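Local coordinates for nickel-dependent hydrogenase large subunit (Allochromatium vinosum, PDB 3MYR), which splits molecular hydrogen at a nickel-iron centre as the large subunit of a heterodimeric, membrane-bound [NiFe] hydrogenase, probably recycling hydrogen released by nitrogenase, at residues 352-358 against 371-375. Numbering follows the deposited sequence.
Sequences LEYDRRG and DGYSW
A type I beta turn, Asp355 to Gly358, packs against 371-375 within the long loop joining strands 324-327 and 378-381 of this [NiFe] hydrogenase. Gly358 N hydrogen-bonds to Asp355 O at 3.1 Å. Gly372 N gives Arg357 O a weak hydrogen bond (2.9 Å, 128°), drawing the CA atoms of Arg357 and Gly372 to 5.1 Å; a CB on Gly372 would clash with Arg357 O. With chi1 to chi3 all m, Arg357 folds back so that its guanidinium meets Asp371 (chi1 t) edge-on in a bidentate salt bridge: NE to OD2 2.9 Å, NH2 to OD1 2.8 Å. Arg357 NH1 hydrogen-bonds to the carbonyls of Val328 and Tyr333. Tyr354 (chi1 t) and Trp375 (chi1 m) lie nearly parallel, planes 19° apart, but slid until their six-membered-ring centroids are 5.8 Å apart; Tyr354 OH is hydrogen-bonded to Val360 O. Trp332 meets both rings edge-to-face, and Trp375 NE1 hydrogen-bonds to Gly84 O of the small subunit, placing the contact at the heterodimer interface. Leu352 CB touches Trp375 CZ3 at 3.8 Å, and Tyr354 CD2 approaches Trp375 CZ2 to 3.6 Å.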
ATOM      1  N   LEU B 352     -10.056  20.179  -8.023  1.00 26.38           N
ATOM      2  CA  LEU B 352     -10.021  20.230  -6.537  1.00 27.33           C
ATOM      3  C   LEU B 352     -10.712  21.501  -6.047  1.00 29.19           C
ATOM      4  O   LEU B 352     -10.373  22.570  -6.504  1.00 29.87           O
ATOM      5  CB  LEU B 352      -8.574  20.237  -6.011  1.00 26.41           C
ATOM      6  CG  LEU B 352      -7.592  19.175  -6.547  1.00 26.87           C
ATOM      7  CD1 LEU B 352      -6.287  19.145  -5.700  1.00 24.01           C
ATOM      8  CD2 LEU B 352      -8.242  17.830  -6.446  1.00 23.86           C
ATOM      9  N   GLU B 353     -11.648  21.393  -5.109  1.00 27.42           N
ATOM     10  CA  GLU B 353     -12.334  22.590  -4.620  1.00 30.26           C
ATOM     11  C   GLU B 353     -12.681  22.456  -3.129  1.00 29.67           C
ATOM     12  O   GLU B 353     -13.708  21.932  -2.762  1.00 31.07           O
ATOM     13  CB  GLU B 353     -13.579  22.905  -5.452  1.00 29.80           C
ATOM     14  CG  GLU B 353     -14.217  24.277  -5.075  1.00 33.05           C
ATOM     15  CD  GLU B 353     -13.209  25.452  -4.982  1.00 37.99           C
ATOM     16  OE1 GLU B 353     -12.609  25.720  -6.027  1.00 43.14           O
ATOM     17  OE2 GLU B 353     -13.027  26.142  -3.912  1.00 33.28           O
ATOM     18  N   TYR B 354     -11.755  22.843  -2.284  1.00 28.69           N
ATOM     19  CA  TYR B 354     -11.946  22.759  -0.856  1.00 28.68           C
ATOM     20  C   TYR B 354     -12.899  23.848  -0.357  1.00 28.93           C
ATOM     21  O   TYR B 354     -13.902  23.545   0.260  1.00 28.72           O
ATOM     22  CB  TYR B 354     -10.562  22.827  -0.165  1.00 26.89           C
ATOM     23  CG  TYR B 354     -10.563  22.474   1.319  1.00 26.81           C
ATOM     24  CD1 TYR B 354     -10.425  23.473   2.300  1.00 21.81           C
ATOM     25  CD2 TYR B 354     -10.705  21.136   1.734  1.00 26.35           C
ATOM     26  CE1 TYR B 354     -10.385  23.144   3.646  1.00 20.82           C
ATOM     27  CE2 TYR B 354     -10.713  20.800   3.081  1.00 26.40           C
ATOM     28  CZ  TYR B 354     -10.544  21.815   4.022  1.00 24.07           C
ATOM     29  OH  TYR B 354     -10.535  21.444   5.333  1.00 25.64           O
ATOM     30  N   ASP B 355     -12.578  25.110  -0.641  1.00 29.17           N
ATOM     31  CA  ASP B 355     -13.278  26.244  -0.044  1.00 32.19           C
ATOM     32  C   ASP B 355     -14.734  26.271  -0.461  1.00 31.53           C
ATOM     33  O   ASP B 355     -15.624  26.364   0.393  1.00 32.16           O
ATOM     34  CB  ASP B 355     -12.602  27.575  -0.459  1.00 32.53           C
ATOM     35  CG  ASP B 355     -11.214  27.743   0.180  1.00 35.37           C
ATOM     36  OD1 ASP B 355     -10.798  26.927   1.047  1.00 35.03           O
ATOM     37  OD2 ASP B 355     -10.554  28.743  -0.111  1.00 38.21           O
ATOM     38  N   ARG B 356     -14.980  26.205  -1.759  1.00 30.17           N
ATOM     39  CA  ARG B 356     -16.343  26.396  -2.257  1.00 33.86           C
ATOM     40  C   ARG B 356     -17.228  25.206  -1.989  1.00 32.92           C
ATOM     41  O   ARG B 356     -18.445  25.313  -2.113  1.00 34.01           O
ATOM     42  CB  ARG B 356     -16.366  26.808  -3.722  1.00 34.60           C
ATOM     43  CG  ARG B 356     -16.002  28.315  -3.859  1.00 43.44           C
ATOM     44  CD  ARG B 356     -15.665  28.772  -5.294  1.00 56.35           C
ATOM     45  NE  ARG B 356     -16.817  28.675  -6.193  1.00 67.90           N
ATOM     46  CZ  ARG B 356     -16.913  27.797  -7.196  1.00 73.82           C
ATOM     47  NH1 ARG B 356     -15.915  26.937  -7.448  1.00 71.34           N
ATOM     48  NH2 ARG B 356     -18.013  27.779  -7.956  1.00 75.16           N
ATOM     49  N   ARG B 357     -16.634  24.090  -1.573  1.00 29.76           N
ATOM     50  CA  ARG B 357     -17.433  22.923  -1.237  1.00 28.35           C
ATOM     51  C   ARG B 357     -17.528  22.755   0.265  1.00 27.91           C
ATOM     52  O   ARG B 357     -17.864  21.680   0.745  1.00 28.19           O
ATOM     53  CB  ARG B 357     -16.888  21.655  -1.923  1.00 27.01           C
ATOM     54  CG  ARG B 357     -17.032  21.678  -3.488  1.00 26.70           C
ATOM     55  CD  ARG B 357     -18.472  22.013  -3.932  1.00 26.53           C
ATOM     56  NE  ARG B 357     -19.426  21.107  -3.281  1.00 26.21           N
ATOM     57  CZ  ARG B 357     -19.620  19.831  -3.622  1.00 29.40           C
ATOM     58  NH1 ARG B 357     -18.935  19.271  -4.623  1.00 21.86           N
ATOM     59  NH2 ARG B 357     -20.516  19.119  -2.960  1.00 28.04           N
ATOM     60  N   GLY B 358     -17.173  23.792   1.019  1.00 27.76           N
ATOM     61  CA  GLY B 358     -17.416  23.773   2.477  1.00 28.23           C
ATOM     62  C   GLY B 358     -16.266  23.212   3.289  1.00 27.90           C
ATOM     63  O   GLY B 358     -16.422  22.971   4.511  1.00 28.72           O
ATOM     64  N   ASP B 371     -22.057  19.776   3.250  1.00 32.51           N
ATOM     65  CA  ASP B 371     -21.660  19.711   1.814  1.00 31.47           C
ATOM     66  C   ASP B 371     -20.400  18.787   1.668  1.00 29.35           C
ATOM     67  O   ASP B 371     -20.418  17.643   2.128  1.00 29.08           O
ATOM     68  CB  ASP B 371     -21.436  21.144   1.256  1.00 32.09           C
ATOM     69  CG  ASP B 371     -21.367  21.215  -0.299  1.00 33.78           C
ATOM     70  OD1 ASP B 371     -22.079  20.466  -1.023  1.00 35.22           O
ATOM     71  OD2 ASP B 371     -20.626  22.095  -0.800  1.00 32.25           O
ATOM     72  N   GLY B 372     -19.338  19.243   1.020  1.00 27.30           N
ATOM     73  CA  GLY B 372     -18.129  18.389   0.920  1.00 27.15           C
ATOM     74  C   GLY B 372     -17.513  18.158   2.294  1.00 27.01           C
ATOM     75  O   GLY B 372     -17.386  19.100   3.123  1.00 25.97           O
ATOM     76  N   TYR B 373     -17.146  16.908   2.580  1.00 25.84           N
ATOM     77  CA  TYR B 373     -16.460  16.631   3.840  1.00 24.37           C
ATOM     78  C   TYR B 373     -15.303  15.619   3.684  1.00 25.01           C
ATOM     79  O   TYR B 373     -14.798  15.038   4.695  1.00 25.16           O
ATOM     80  CB  TYR B 373     -17.484  16.242   4.964  1.00 25.17           C
ATOM     81  CG  TYR B 373     -18.262  14.909   4.778  1.00 23.04           C
ATOM     82  CD1 TYR B 373     -19.597  14.899   4.358  1.00 22.19           C
ATOM     83  CD2 TYR B 373     -17.644  13.671   5.056  1.00 20.87           C
ATOM     84  CE1 TYR B 373     -20.315  13.682   4.238  1.00 19.91           C
ATOM     85  CE2 TYR B 373     -18.318  12.461   4.944  1.00 20.55           C
ATOM     86  CZ  TYR B 373     -19.664  12.491   4.518  1.00 24.82           C
ATOM     87  OH  TYR B 373     -20.313  11.324   4.365  1.00 21.49           O
ATOM     88  N   SER B 374     -14.861  15.412   2.429  1.00 24.31           N
ATOM     89  CA  SER B 374     -13.852  14.446   2.135  1.00 21.70           C
ATOM     90  C   SER B 374     -13.153  14.707   0.802  1.00 22.53           C
ATOM     91  O   SER B 374     -13.759  15.223  -0.135  1.00 23.77           O
ATOM     92  CB  SER B 374     -14.467  13.003   2.098  1.00 22.50           C
ATOM     93  OG  SER B 374     -13.407  11.994   1.876  1.00 22.04           O
ATOM     94  N   TRP B 375     -11.886  14.264   0.700  1.00 21.18           N
ATOM     95  CA  TRP B 375     -11.171  14.271  -0.550  1.00 19.87           C
ATOM     96  C   TRP B 375     -11.494  13.024  -1.345  1.00 19.03           C
ATOM     97  O   TRP B 375     -11.088  12.960  -2.494  1.00 20.13           O
ATOM     98  CB  TRP B 375      -9.645  14.438  -0.416  1.00 18.75           C
ATOM     99  CG  TRP B 375      -9.230  15.853  -0.087  1.00 17.96           C
ATOM    100  CD1 TRP B 375      -8.659  16.291   1.076  1.00 18.22           C
ATOM    101  CD2 TRP B 375      -9.298  16.973  -0.950  1.00 20.50           C
ATOM    102  NE1 TRP B 375      -8.409  17.644   1.013  1.00 22.48           N
ATOM    103  CE2 TRP B 375      -8.837  18.098  -0.216  1.00 23.92           C
ATOM    104  CE3 TRP B 375      -9.823  17.171  -2.250  1.00 19.55           C
ATOM    105  CZ2 TRP B 375      -8.761  19.389  -0.778  1.00 21.41           C
ATOM    106  CZ3 TRP B 375      -9.718  18.463  -2.820  1.00 20.73           C
ATOM    107  CH2 TRP B 375      -9.231  19.553  -2.072  1.00 20.13           C
TER